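Local coordinates for protein adenylate kinase (Thermus thermophilus, PDB 3CM0) that probably catalyses the reversible transfer of the terminal phosphate of ATP to AMP, giving two molecules of ADP and helping to balance the cell's adenine nucleotides, at residues A25-F30 and E175-I180. Sequence-based numbering, arbitrary orientation.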
loop_
_atom_site.group_PDB
_atom_site.type_symbol
_atom_site.label_atom_id
_atom_site.label_comp_id
_atom_site.label_asym_id
_atom_site.label_seq_id
_atom_site.Cartn_x
_atom_site.Cartn_y
_atom_site.Cartn_z
ATOM N N ALA A 25 -2.427 -11.584 4.018
ATOM C CA ALA A 25 -1.057 -11.865 4.482
ATOM C C ALA A 25 -1.068 -13.009 5.467
ATOM O O ALA A 25 -0.376 -14.010 5.284
ATOM C CB ALA A 25 -0.460 -10.630 5.147
ATOM N N GLN A 26 -1.867 -12.838 6.512
ATOM C CA GLN A 26 -1.997 -13.835 7.575
ATOM C C GLN A 26 -2.497 -15.197 7.080
ATOM O O GLN A 26 -1.996 -16.244 7.507
ATOM C CB GLN A 26 -2.925 -13.294 8.666
ATOM C CG GLN A 26 -2.375 -12.058 9.388
ATOM C CD GLN A 26 -3.308 -11.529 10.471
ATOM O OE1 GLN A 26 -3.745 -12.275 11.347
ATOM N NE2 GLN A 26 -3.605 -10.236 10.423
ATOM N N GLU A 27 -3.474 -15.202 6.181
ATOM C CA GLU A 27 -4.011 -16.450 5.682
ATOM C C GLU A 27 -3.179 -17.209 4.673
ATOM O O GLU A 27 -3.127 -18.430 4.722
ATOM C CB GLU A 27 -5.410 -16.241 5.101
ATOM C CG GLU A 27 -6.400 -15.766 6.136
ATOM C CD GLU A 27 -7.844 -15.851 5.657
ATOM O OE1 GLU A 27 -8.078 -16.262 4.502
ATOM O OE2 GLU A 27 -8.738 -15.506 6.451
ATOM N N LEU A 28 -2.505 -16.517 3.764
ATOM C CA LEU A 28 -1.745 -17.253 2.761
ATOM C C LEU A 28 -0.219 -17.270 2.910
ATOM O O LEU A 28 0.482 -17.832 2.053
ATOM C CB LEU A 28 -2.119 -16.757 1.357
ATOM C CG LEU A 28 -3.589 -16.911 0.973
ATOM C CD1 LEU A 28 -3.719 -16.610 -0.497
ATOM C CD2 LEU A 28 -4.098 -18.319 1.256
ATOM N N GLY A 29 0.275 -16.667 3.971
ATOM C CA GLY A 29 1.705 -16.656 4.224
ATOM C C GLY A 29 2.516 -15.616 3.464
ATOM O O GLY A 29 3.645 -15.884 3.063
ATOM N N PHE A 30 1.933 -14.443 3.226
ATOM C CA PHE A 30 2.673 -13.372 2.542
ATOM C C PHE A 30 3.238 -12.485 3.635
ATOM O O PHE A 30 2.586 -12.277 4.664
ATOM C CB PHE A 30 1.744 -12.481 1.679
ATOM C CG PHE A 30 1.317 -13.096 0.387
ATOM C CD1 PHE A 30 1.880 -12.664 -0.822
ATOM C CD2 PHE A 30 0.363 -14.111 0.354
ATOM C CE1 PHE A 30 1.494 -13.220 -2.043
ATOM C CE2 PHE A 30 -0.036 -14.686 -0.861
ATOM C CZ PHE A 30 0.536 -14.240 -2.069
ATOM N N GLU A 175 -17.057 -10.505 2.242
ATOM C CA GLU A 175 -17.432 -10.422 0.827
ATOM C C GLU A 175 -16.322 -9.774 -0.007
ATOM O O GLU A 175 -16.011 -10.234 -1.100
ATOM C CB GLU A 175 -18.706 -9.600 0.638
ATOM C CG GLU A 175 -19.894 -10.197 1.420
ATOM C CD GLU A 175 -21.169 -9.373 1.298
ATOM O OE1 GLU A 175 -21.152 -8.153 1.554
ATOM O OE2 GLU A 175 -22.215 -9.967 0.958
ATOM N N VAL A 176 -15.762 -8.696 0.504
ATOM C CA VAL A 176 -14.690 -8.011 -0.238
ATOM C C VAL A 176 -13.465 -8.943 -0.324
ATOM O O VAL A 176 -12.815 -9.082 -1.381
ATOM C CB VAL A 176 -14.330 -6.704 0.472
ATOM C CG1 VAL A 176 -13.119 -6.027 -0.250
ATOM C CG2 VAL A 176 -15.548 -5.761 0.439
ATOM N N TYR A 177 -13.161 -9.617 0.782
ATOM C CA TYR A 177 -12.036 -10.556 0.796
ATOM C C TYR A 177 -12.203 -11.650 -0.261
ATOM O O TYR A 177 -11.256 -12.011 -0.988
ATOM C CB TYR A 177 -11.917 -11.178 2.179
ATOM C CG TYR A 177 -10.698 -12.050 2.346
ATOM C CD1 TYR A 177 -9.411 -11.493 2.308
ATOM C CD2 TYR A 177 -10.822 -13.419 2.542
ATOM C CE1 TYR A 177 -8.284 -12.287 2.464
ATOM C CE2 TYR A 177 -9.682 -14.230 2.702
ATOM C CZ TYR A 177 -8.425 -13.651 2.663
ATOM O OH TYR A 177 -7.299 -14.430 2.830
ATOM N N ALA A 178 -13.414 -12.201 -0.363
ATOM C CA ALA A 178 -13.667 -13.232 -1.363
ATOM C C ALA A 178 -13.423 -12.691 -2.770
ATOM O O ALA A 178 -12.907 -13.400 -3.639
ATOM C CB ALA A 178 -15.139 -13.755 -1.263
ATOM N N ARG A 179 -13.832 -11.451 -3.018
ATOM C CA ARG A 179 -13.630 -10.867 -4.341
ATOM C C ARG A 179 -12.151 -10.666 -4.628
ATOM O O ARG A 179 -11.700 -10.855 -5.761
ATOM C CB ARG A 179 -14.359 -9.516 -4.455
ATOM C CG ARG A 179 -15.891 -9.647 -4.395
ATOM C CD ARG A 179 -16.556 -8.263 -4.166
ATOM N NE ARG A 179 -18.006 -8.379 -3.970
ATOM C CZ ARG A 179 -18.758 -7.496 -3.321
ATOM N NH1 ARG A 179 -18.220 -6.400 -2.770
ATOM N NH2 ARG A 179 -20.072 -7.698 -3.250
ATOM N N ILE A 180 -11.397 -10.260 -3.618
ATOM C CA ILE A 180 -9.952 -10.059 -3.829
ATOM C C ILE A 180 -9.289 -11.411 -4.180
ATOM O O ILE A 180 -8.486 -11.500 -5.116
ATOM C CB ILE A 180 -9.301 -9.481 -2.556
ATOM C CG1 ILE A 180 -9.720 -8.033 -2.397
ATOM C CG2 ILE A 180 -7.737 -9.657 -2.597
ATOM C CD1 ILE A 180 -9.487 -7.466 -0.997
#
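The phenolic hydroxyl of Tyr177 donates a hydrogen bond to the carboxylate of Glu27, and this one bond carries the contact: OH of Tyr177 lies 2.6 Å from OE1 of Glu27. The oxygen is approached from above, 64° out of the carboxylate plane, and the carboxylate and ring planes stand 78° apart. The carboxylate lies at the hydroxyl end of the ring, with OE1 of Glu27 also 3.2 Å from CE2 of Tyr177, while CB of Glu27 comes within 3.5 Å of the same hydroxyl. The two side chains arrive from opposite directions. With chi1 at -174°, the ring of Tyr177 swings opposite its own backbone nitrogen and leaves the helix toward Glu27, whose CA lies 11.1 Å from CA of Tyr177; a long, rigid residue with a polar end suits such a span. In the CORE domain, built round a five-stranded parallel sheet as in other P-loop kinases, the contact ties the C-terminal end of helix 17-28, whose first residues belong to the predicted ATP site, to helix 173-184 near the chain's end. The ring is buried against Gln20 and Leu24, whereas Glu27 sits at the exposed margin, where a charged group is easily accommodated. Arg23 serves both partners, pairing through NE with OE2 of Glu27 and making a cation-pi contact with the Tyr177 ring. A phenylalanine here would probably keep much of the ring packing but leave OE1 of Glu27 without its hydroxyl donor and the carboxylate freer to turn.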